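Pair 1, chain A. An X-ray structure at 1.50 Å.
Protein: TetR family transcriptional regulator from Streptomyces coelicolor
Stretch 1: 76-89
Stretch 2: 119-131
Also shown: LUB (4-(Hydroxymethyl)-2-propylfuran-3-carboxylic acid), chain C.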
# COMPACT_ATOMS: atom_id res chain seq x y z
N LEU A 76 19.57 -12.26 -6.59
CA LEU A 76 19.03 -12.89 -5.39
C LEU A 76 17.71 -12.24 -4.98
O LEU A 76 16.72 -12.92 -4.75
CB LEU A 76 20.10 -12.81 -4.28
CG LEU A 76 19.80 -13.46 -2.94
CD1 LEU A 76 19.52 -14.96 -3.02
CD2 LEU A 76 20.95 -13.18 -1.98
N ALA A 77 17.69 -10.91 -5.01
CA ALA A 77 16.46 -10.17 -4.75
C ALA A 77 15.34 -10.52 -5.76
O ALA A 77 14.19 -10.71 -5.40
CB ALA A 77 16.74 -8.68 -4.67
N ILE A 78 15.70 -10.55 -7.05
CA ILE A 78 14.74 -10.97 -8.05
C ILE A 78 14.18 -12.35 -7.73
O ILE A 78 12.98 -12.56 -7.82
CB ILE A 78 15.38 -10.96 -9.47
CG1 ILE A 78 15.67 -9.51 -9.87
CG2 ILE A 78 14.46 -11.65 -10.46
CD1 ILE A 78 16.52 -9.41 -11.11
N ALA A 79 15.05 -13.32 -7.40
CA ALA A 79 14.55 -14.67 -7.16
C ALA A 79 13.56 -14.73 -5.97
O ALA A 79 12.61 -15.46 -6.00
CB ALA A 79 15.70 -15.62 -6.94
N VAL A 80 13.85 -13.97 -4.92
CA VAL A 80 12.97 -13.90 -3.76
C VAL A 80 11.62 -13.34 -4.17
O VAL A 80 10.58 -13.92 -3.88
CB VAL A 80 13.60 -13.03 -2.64
CG1 VAL A 80 12.57 -12.73 -1.54
CG2 VAL A 80 14.80 -13.75 -2.06
N VAL A 81 11.60 -12.22 -4.87
CA VAL A 81 10.31 -11.64 -5.29
C VAL A 81 9.55 -12.58 -6.23
O VAL A 81 8.36 -12.83 -6.08
CB VAL A 81 10.51 -10.26 -5.94
CG1 VAL A 81 9.21 -9.72 -6.48
CG2 VAL A 81 11.08 -9.30 -4.93
N GLU A 82 10.25 -13.15 -7.19
CA GLU A 82 9.59 -14.08 -8.13
C GLU A 82 8.99 -15.26 -7.37
O GLU A 82 7.87 -15.72 -7.66
CB GLU A 82 10.55 -14.61 -9.19
CG GLU A 82 10.94 -13.64 -10.24
CD GLU A 82 11.92 -14.35 -11.19
OE1 GLU A 82 12.69 -15.27 -10.81
OE2 GLU A 82 11.85 -14.02 -12.34
N GLU A 83 9.69 -15.79 -6.37
CA GLU A 83 9.21 -16.94 -5.67
C GLU A 83 7.95 -16.60 -4.88
O GLU A 83 7.03 -17.42 -4.79
CB GLU A 83 10.31 -17.47 -4.75
CG GLU A 83 9.85 -18.47 -3.73
CD GLU A 83 9.11 -19.62 -4.34
OE1 GLU A 83 9.44 -20.01 -5.47
OE2 GLU A 83 8.19 -20.15 -3.65
N HIS A 84 7.92 -15.42 -4.29
CA HIS A 84 6.75 -15.07 -3.44
C HIS A 84 5.50 -14.89 -4.29
O HIS A 84 4.39 -14.95 -3.75
CB HIS A 84 7.12 -13.89 -2.51
CG HIS A 84 6.51 -12.55 -2.82
ND1 HIS A 84 6.82 -11.81 -3.94
CD2 HIS A 84 5.68 -11.78 -2.09
CE1 HIS A 84 6.18 -10.66 -3.90
NE2 HIS A 84 5.50 -10.61 -2.77
N TYR A 85 5.64 -14.73 -5.60
CA TYR A 85 4.50 -14.80 -6.55
C TYR A 85 4.24 -16.18 -7.13
O TYR A 85 3.06 -16.62 -7.24
CB TYR A 85 4.67 -13.82 -7.70
CG TYR A 85 4.68 -12.39 -7.33
CD1 TYR A 85 3.64 -11.80 -6.59
CD2 TYR A 85 5.72 -11.56 -7.76
CE1 TYR A 85 3.68 -10.46 -6.26
CE2 TYR A 85 5.74 -10.22 -7.44
CZ TYR A 85 4.71 -9.65 -6.71
OH TYR A 85 4.80 -8.31 -6.38
N ALA A 86 5.29 -16.89 -7.51
CA ALA A 86 5.15 -18.10 -8.30
C ALA A 86 4.54 -19.24 -7.54
O ALA A 86 4.04 -20.19 -8.15
CB ALA A 86 6.50 -18.52 -8.86
N ARG A 87 4.59 -19.19 -6.23
CA ARG A 87 3.99 -20.19 -5.40
C ARG A 87 2.44 -20.32 -5.41
O ARG A 87 1.88 -21.33 -5.06
CB ARG A 87 4.55 -20.04 -3.99
CG ARG A 87 4.28 -18.70 -3.31
CD ARG A 87 4.77 -18.73 -1.87
NE ARG A 87 6.19 -19.04 -1.77
CZ ARG A 87 6.82 -19.15 -0.61
NH1 ARG A 87 6.15 -18.92 0.52
NH2 ARG A 87 8.09 -19.47 -0.58
N TRP A 88 1.76 -19.30 -5.88
CA TRP A 88 0.32 -19.17 -5.67
C TRP A 88 -0.60 -19.92 -6.63
O TRP A 88 -1.63 -20.44 -6.22
CB TRP A 88 -0.04 -17.67 -5.50
CG TRP A 88 0.54 -17.19 -4.22
CD1 TRP A 88 1.65 -16.43 -4.06
CD2 TRP A 88 0.07 -17.50 -2.90
NE1 TRP A 88 1.92 -16.24 -2.72
CE2 TRP A 88 0.97 -16.89 -1.98
CE3 TRP A 88 -1.01 -18.24 -2.41
CZ2 TRP A 88 0.84 -17.04 -0.61
CZ3 TRP A 88 -1.15 -18.37 -1.05
CH2 TRP A 88 -0.24 -17.74 -0.15
N PRO A 89 -0.21 -20.04 -7.91
CA PRO A 89 -1.01 -20.88 -8.81
C PRO A 89 -1.25 -22.31 -8.29
O PRO A 89 -2.38 -22.79 -8.37
CB PRO A 89 -0.19 -20.86 -10.12
CG PRO A 89 0.46 -19.50 -10.08
CD PRO A 89 0.84 -19.29 -8.64
N ASP A 119 3.57 -14.93 8.52
CA ASP A 119 4.48 -15.98 9.00
C ASP A 119 5.74 -16.24 8.19
O ASP A 119 6.71 -16.76 8.75
CB ASP A 119 3.72 -17.31 9.13
CG ASP A 119 2.66 -17.30 10.24
OD1 ASP A 119 2.60 -16.36 11.08
OD2 ASP A 119 1.92 -18.32 10.21
N ASP A 120 5.70 -16.00 6.88
CA ASP A 120 6.67 -16.62 5.97
C ASP A 120 7.70 -15.60 5.51
O ASP A 120 7.36 -14.62 4.88
CB ASP A 120 5.94 -17.23 4.76
CG ASP A 120 6.85 -18.05 3.90
OD1 ASP A 120 8.05 -17.73 3.80
OD2 ASP A 120 6.33 -19.03 3.28
N PRO A 121 8.99 -15.81 5.84
CA PRO A 121 9.97 -14.86 5.43
C PRO A 121 10.01 -14.56 3.93
O PRO A 121 10.38 -13.43 3.55
CB PRO A 121 11.28 -15.50 5.86
CG PRO A 121 10.93 -16.34 7.04
CD PRO A 121 9.58 -16.88 6.69
N VAL A 122 9.76 -15.54 3.08
CA VAL A 122 9.81 -15.27 1.63
C VAL A 122 8.75 -14.22 1.25
O VAL A 122 9.00 -13.35 0.40
CB VAL A 122 9.68 -16.55 0.80
CG1 VAL A 122 9.63 -16.24 -0.69
CG2 VAL A 122 10.84 -17.48 1.13
N MET A 123 7.56 -14.33 1.84
CA MET A 123 6.52 -13.34 1.57
C MET A 123 6.88 -11.99 2.15
O MET A 123 6.65 -10.97 1.49
CB MET A 123 5.19 -13.83 2.12
CG MET A 123 4.67 -15.12 1.50
SD MET A 123 4.13 -14.87 -0.23
CE MET A 123 2.70 -13.98 0.10
N GLN A 124 7.40 -11.98 3.36
CA GLN A 124 7.73 -10.72 3.98
C GLN A 124 8.84 -10.02 3.18
O GLN A 124 8.83 -8.81 2.98
CB GLN A 124 8.18 -10.95 5.41
CG GLN A 124 7.06 -11.56 6.26
CD GLN A 124 7.51 -12.14 7.57
OE1 GLN A 124 8.69 -12.21 7.87
NE2 GLN A 124 6.55 -12.54 8.37
N ALA A 125 9.81 -10.79 2.72
CA ALA A 125 10.90 -10.26 1.93
C ALA A 125 10.43 -9.78 0.58
O ALA A 125 10.83 -8.73 0.10
CB ALA A 125 11.98 -11.30 1.77
N GLY A 126 9.57 -10.57 -0.06
CA GLY A 126 9.03 -10.16 -1.37
C GLY A 126 8.35 -8.82 -1.27
O GLY A 126 8.57 -7.94 -2.10
N ALA A 127 7.52 -8.65 -0.25
CA ALA A 127 6.82 -7.40 -0.05
C ALA A 127 7.78 -6.26 0.28
O ALA A 127 7.68 -5.15 -0.28
CB ALA A 127 5.74 -7.51 1.04
N ARG A 128 8.76 -6.51 1.15
CA ARG A 128 9.67 -5.44 1.48
C ARG A 128 10.50 -5.02 0.30
O ARG A 128 10.72 -3.82 0.09
CB ARG A 128 10.59 -5.84 2.65
CG ARG A 128 11.51 -4.70 3.06
CD ARG A 128 12.04 -4.86 4.45
NE ARG A 128 12.86 -3.70 4.81
CZ ARG A 128 13.38 -3.50 6.03
NH1 ARG A 128 13.20 -4.39 6.98
NH2 ARG A 128 14.08 -2.39 6.29
N LEU A 129 11.00 -5.97 -0.49
CA LEU A 129 11.77 -5.62 -1.69
C LEU A 129 10.92 -4.80 -2.67
O LEU A 129 11.40 -3.78 -3.21
CB LEU A 129 12.32 -6.87 -2.33
CG LEU A 129 13.35 -7.62 -1.48
CD1 LEU A 129 13.59 -9.02 -2.02
CD2 LEU A 129 14.65 -6.86 -1.41
N GLN A 130 9.67 -5.19 -2.88
CA GLN A 130 8.75 -4.40 -3.74
C GLN A 130 8.42 -3.02 -3.14
O GLN A 130 8.18 -2.04 -3.89
CB GLN A 130 7.46 -5.13 -4.00
CG GLN A 130 7.60 -6.38 -4.83
CD GLN A 130 7.92 -6.10 -6.28
OE1 GLN A 130 8.85 -5.35 -6.58
NE2 GLN A 130 7.20 -6.73 -7.16
N SER A 131 8.41 -2.91 -1.82
CA SER A 131 8.15 -1.61 -1.17
C SER A 131 9.25 -0.64 -1.48
O SER A 131 9.01 0.58 -1.54
CB SER A 131 8.09 -1.74 0.37
OG SER A 131 9.40 -1.57 0.94
C2 LUB C . 0.37 -8.06 -2.68
C4 LUB C . 2.48 -7.31 -2.65
C5 LUB C . 2.05 -7.34 -1.39
C6 LUB C . -1.04 -8.32 -3.00
O11 LUB C . 0.52 -8.38 -5.55
C9 LUB C . 1.48 -7.82 -4.96
O10 LUB C . 2.47 -7.32 -5.60
C3 LUB C . 1.47 -7.67 -3.52
C12 LUB C . 3.95 -7.04 -2.95
O13 LUB C . 4.03 -5.99 -3.95
O1 LUB C . 0.68 -7.68 -1.37
C7 LUB C . -1.34 -9.78 -2.62
C8 LUB C . -2.75 -10.19 -2.97
O HOH W 1 8.95 -19.96 2.10

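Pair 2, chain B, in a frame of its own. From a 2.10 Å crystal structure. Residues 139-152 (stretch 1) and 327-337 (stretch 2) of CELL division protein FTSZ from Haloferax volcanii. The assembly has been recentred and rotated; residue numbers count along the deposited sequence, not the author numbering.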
# COMPACT_ATOMS: atom_id res chain seq x y z
N GLY B 139 -14.59 -13.24 9.53
CA GLY B 139 -14.91 -14.65 9.44
C GLY B 139 -13.81 -15.53 8.90
O GLY B 139 -12.95 -15.10 8.12
N ALA B 140 -13.83 -16.79 9.33
CA ALA B 140 -12.90 -17.80 8.83
C ALA B 140 -12.76 -17.81 7.30
O ALA B 140 -11.67 -17.98 6.76
CB ALA B 140 -13.33 -19.17 9.32
N LEU B 141 -13.88 -17.64 6.60
CA LEU B 141 -13.89 -17.65 5.15
C LEU B 141 -12.95 -16.60 4.59
O LEU B 141 -12.23 -16.84 3.61
CB LEU B 141 -15.31 -17.40 4.63
CG LEU B 141 -15.46 -16.92 3.19
CD1 LEU B 141 -15.35 -18.08 2.22
CD2 LEU B 141 -16.77 -16.17 3.02
N TYR B 142 -12.96 -15.43 5.21
CA TYR B 142 -12.14 -14.31 4.80
C TYR B 142 -10.67 -14.52 5.18
O TYR B 142 -9.77 -14.12 4.44
CB TYR B 142 -12.70 -13.01 5.41
CG TYR B 142 -14.16 -12.82 5.08
CD1 TYR B 142 -14.55 -12.48 3.79
CD2 TYR B 142 -15.15 -13.02 6.04
CE1 TYR B 142 -15.89 -12.32 3.47
CE2 TYR B 142 -16.49 -12.85 5.73
CZ TYR B 142 -16.85 -12.51 4.43
OH TYR B 142 -18.17 -12.34 4.09
N GLN B 143 -10.44 -15.17 6.32
CA GLN B 143 -9.08 -15.49 6.73
C GLN B 143 -8.46 -16.48 5.74
O GLN B 143 -7.31 -16.31 5.32
CB GLN B 143 -9.06 -16.06 8.16
CG GLN B 143 -9.73 -15.18 9.22
CD GLN B 143 -9.00 -13.87 9.48
OE1 GLN B 143 -7.86 -13.66 9.03
NE2 GLN B 143 -9.66 -12.96 10.20
N VAL B 144 -9.23 -17.50 5.37
CA VAL B 144 -8.81 -18.50 4.39
C VAL B 144 -8.56 -17.91 2.99
O VAL B 144 -7.52 -18.16 2.38
CB VAL B 144 -9.82 -19.67 4.31
CG1 VAL B 144 -9.59 -20.54 3.06
CG2 VAL B 144 -9.74 -20.52 5.57
N ASN B 145 -9.50 -17.11 2.49
CA ASN B 145 -9.29 -16.38 1.23
C ASN B 145 -7.98 -15.57 1.24
O ASN B 145 -7.21 -15.57 0.28
CB ASN B 145 -10.47 -15.45 0.94
CG ASN B 145 -11.69 -16.19 0.39
OD1 ASN B 145 -11.60 -17.35 0.00
ND2 ASN B 145 -12.82 -15.51 0.36
N ALA B 146 -7.75 -14.86 2.33
CA ALA B 146 -6.57 -14.01 2.44
C ALA B 146 -5.30 -14.83 2.57
O ALA B 146 -4.27 -14.46 2.03
CB ALA B 146 -6.70 -13.04 3.62
N GLY B 147 -5.39 -15.95 3.28
CA GLY B 147 -4.25 -16.82 3.46
C GLY B 147 -3.72 -17.31 2.13
O GLY B 147 -2.54 -17.13 1.81
N ARG B 148 -4.60 -17.90 1.34
CA ARG B 148 -4.26 -18.39 0.01
C ARG B 148 -3.84 -17.26 -0.93
O ARG B 148 -2.85 -17.38 -1.65
CB ARG B 148 -5.47 -19.12 -0.59
CG ARG B 148 -5.78 -20.43 0.10
CD ARG B 148 -7.16 -20.95 -0.26
NE ARG B 148 -7.35 -22.31 0.26
CZ ARG B 148 -8.49 -22.98 0.22
NH1 ARG B 148 -9.58 -22.43 -0.31
NH2 ARG B 148 -8.54 -24.21 0.71
N SER B 149 -4.60 -16.18 -0.92
CA SER B 149 -4.29 -15.03 -1.77
C SER B 149 -2.90 -14.47 -1.46
O SER B 149 -2.09 -14.24 -2.37
CB SER B 149 -5.35 -13.95 -1.55
OG SER B 149 -5.24 -12.94 -2.54
N LEU B 150 -2.61 -14.26 -0.18
CA LEU B 150 -1.33 -13.71 0.25
C LEU B 150 -0.19 -14.62 -0.20
O LEU B 150 0.84 -14.15 -0.67
CB LEU B 150 -1.27 -13.54 1.78
CG LEU B 150 0.08 -13.04 2.32
CD1 LEU B 150 0.44 -11.73 1.66
CD2 LEU B 150 0.05 -12.88 3.85
N LYS B 151 -0.40 -15.92 -0.06
CA LYS B 151 0.60 -16.88 -0.49
C LYS B 151 0.85 -16.75 -1.99
O LYS B 151 1.98 -16.74 -2.43
CB LYS B 151 0.17 -18.30 -0.14
CG LYS B 151 1.18 -19.08 0.65
CD LYS B 151 0.76 -20.54 0.76
CE LYS B 151 1.91 -21.44 1.18
NZ LYS B 151 1.52 -22.88 1.27
N THR B 152 -0.21 -16.61 -2.76
CA THR B 152 -0.06 -16.57 -4.21
C THR B 152 0.57 -15.28 -4.69
O THR B 152 1.49 -15.30 -5.51
CB THR B 152 -1.40 -16.78 -4.94
OG1 THR B 152 -2.04 -17.97 -4.46
CG2 THR B 152 -1.16 -16.90 -6.43
N SER B 327 0.75 -15.08 13.08
CA SER B 327 -0.53 -15.31 13.73
C SER B 327 -1.62 -15.46 12.67
O SER B 327 -2.44 -16.38 12.73
CB SER B 327 -0.86 -14.18 14.70
OG SER B 327 -2.15 -14.35 15.23
N PHE B 328 -1.61 -14.56 11.69
CA PHE B 328 -2.60 -14.58 10.62
C PHE B 328 -2.60 -15.92 9.86
O PHE B 328 -3.65 -16.53 9.68
CB PHE B 328 -2.42 -13.40 9.66
CG PHE B 328 -3.10 -13.60 8.33
CD1 PHE B 328 -4.48 -13.61 8.24
CD2 PHE B 328 -2.36 -13.83 7.18
CE1 PHE B 328 -5.12 -13.83 7.03
CE2 PHE B 328 -2.99 -14.04 5.96
CZ PHE B 328 -4.37 -14.05 5.89
N MET B 329 -1.43 -16.37 9.42
CA MET B 329 -1.33 -17.64 8.71
C MET B 329 -1.74 -18.83 9.57
O MET B 329 -2.35 -19.79 9.08
CB MET B 329 0.10 -17.84 8.16
CG MET B 329 0.51 -16.85 7.09
SD MET B 329 -0.60 -16.78 5.66
CE MET B 329 0.06 -18.08 4.62
N GLU B 330 -1.42 -18.77 10.86
CA GLU B 330 -1.73 -19.84 11.80
C GLU B 330 -3.24 -20.08 11.93
O GLU B 330 -3.70 -21.22 11.92
CB GLU B 330 -1.11 -19.53 13.17
CG GLU B 330 -1.45 -20.52 14.27
CD GLU B 330 -0.85 -20.13 15.62
OE1 GLU B 330 0.11 -19.33 15.64
OE2 GLU B 330 -1.35 -20.62 16.66
N ARG B 331 -4.01 -19.00 12.06
CA ARG B 331 -5.45 -19.15 12.24
C ARG B 331 -6.07 -19.60 10.92
O ARG B 331 -7.00 -20.40 10.90
CB ARG B 331 -6.08 -17.84 12.69
CG ARG B 331 -5.32 -17.14 13.81
CD ARG B 331 -5.75 -17.60 15.19
NE ARG B 331 -4.88 -17.07 16.24
CZ ARG B 331 -4.87 -15.79 16.65
NH1 ARG B 331 -5.68 -14.90 16.09
NH2 ARG B 331 -4.04 -15.42 17.62
N ALA B 332 -5.54 -19.09 9.82
CA ALA B 332 -6.04 -19.45 8.51
C ALA B 332 -5.88 -20.95 8.27
O ALA B 332 -6.80 -21.60 7.76
CB ALA B 332 -5.33 -18.63 7.43
N ARG B 333 -4.73 -21.50 8.65
CA ARG B 333 -4.53 -22.94 8.46
C ARG B 333 -5.42 -23.75 9.39
O ARG B 333 -5.83 -24.87 9.07
CB ARG B 333 -3.05 -23.33 8.57
CG ARG B 333 -2.32 -23.15 7.23
CD ARG B 333 -0.83 -23.47 7.23
NE ARG B 333 -0.22 -22.94 6.01
CZ ARG B 333 1.04 -23.13 5.64
NH1 ARG B 333 1.86 -23.85 6.39
NH2 ARG B 333 1.48 -22.59 4.51
N GLU B 334 -5.74 -23.17 10.53
CA GLU B 334 -6.60 -23.86 11.49
C GLU B 334 -8.05 -23.85 11.00
O GLU B 334 -8.80 -24.79 11.26
CB GLU B 334 -6.47 -23.22 12.87
CG GLU B 334 -5.16 -23.54 13.56
CD GLU B 334 -4.92 -22.68 14.78
OE1 GLU B 334 -5.82 -21.88 15.11
OE2 GLU B 334 -3.84 -22.80 15.40
N ALA B 335 -8.44 -22.79 10.31
CA ALA B 335 -9.78 -22.74 9.72
C ALA B 335 -9.91 -23.81 8.65
O ALA B 335 -10.87 -24.56 8.64
CB ALA B 335 -10.05 -21.37 9.13
N ILE B 336 -8.92 -23.90 7.77
CA ILE B 336 -8.92 -24.92 6.72
C ILE B 336 -8.96 -26.34 7.28
O ILE B 336 -9.76 -27.16 6.84
CB ILE B 336 -7.72 -24.75 5.77
CG1 ILE B 336 -8.09 -23.77 4.67
CG2 ILE B 336 -7.34 -26.07 5.13
CD1 ILE B 336 -9.34 -24.17 3.92
N ASP B 337 -8.10 -26.63 8.26
CA ASP B 337 -8.08 -27.94 8.89
C ASP B 337 -9.47 -28.27 9.43
O ASP B 337 -9.98 -29.37 9.23
CB ASP B 337 -7.05 -28.00 10.02
CG ASP B 337 -5.62 -27.89 9.51
OD1 ASP B 337 -5.42 -27.51 8.34
OD2 ASP B 337 -4.69 -28.19 10.30
O HOH W 2 -6.38 -15.66 10.34

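Where the helices cross, the two pairs place the missing side chain on opposite partners. In pair 1 the first helix carries His84(A) and the second carries Gly126(A); at the matching positions pair 2 has Gly147(B) and Ala332(B). The imidazole of His84(A) lies flat against the glycine, with Gly126(A) CA 3.6 Å from the ring centroid and almost on the ring normal, a CH-pi contact. A beta carbon on Gly126(A) would fall 2.2 Å from His84(A) CG, so the absence of a side chain is what admits the ring. The ring is also held from its own helix, since His84(A) ND1 donates to Val81(A) O at 2.8 Å. In pair 2 a methyl fills the space instead: Ala332(B) CB sits 3.7 Å from Gln143(B) O and 4.5 Å from Gly147(B) CA.

The backbone frame is nevertheless common. Fourteen central residues superpose to 0.6 Å, the axes approach to 8.2 Å in pair 1 and 8.5 Å in pair 2, and the signed crossing angles are -118° and -115°.

Val81(A) and Val144(B) match closely, both with chi1 in t. A compact branched side chain suits this site: Val81(A) CG2 meets Leu129(A) CB at 3.8 Å, and Val144(B) CG2 meets Ala335(B) CB, the counterpart of that leucine, at 3.7 Å.

The knobs also change helix: in pair 1 Val80(A) and His84(A) insert from the first helix, in pair 2 Phe328(B) from the second. Val80(A) packs among Val122(A), Ala125(A), Gly126(A) and Leu129(A), its CG1 3.7 Å from Ala125(A) CB. Phe328(B), which matches Val122(A), sits among Gln143(B), Ala146(B), Gly147(B) and Leu150(B). Its long, flat ring reaches the first helix edge-on, with Phe328(B) CZ 3.4 Å from both Ala146(B) CB and Gly147(B) N; a beta carbon on Gly147(B) would be tight against Ala332(B) CB, at 3.2 Å.

Met123(A) and Met329(B) share the m, m, m rotamer, and their flexible thioethers serve different neighbours. Met123(A) SD accepts a weak hydrogen bond from Trp88(A) NE1 at 3.6 Å, whereas Met329(B) SD lies 4.3 Å from Leu150(B) CD2.

Polar bonding separates the pairs further. Arg87(A) NH1 forms a salt bridge with Asp120(A) OD2 at 2.8 Å, and Gln130(A) NE2 donates to Tyr85(A) OH at 3.0 Å; that hydroxyl in turn donates to LUB O10 at 2.6 Å. Pair 2 has no direct hydrogen bond between its two stretches, although a water donates to Phe328(B) O and, weakly, to Gln143(B) OE1. Ile336(B), matching Gln130(A), makes an apolar contact instead, its CD1 3.7 Å from Val144(B) CG1.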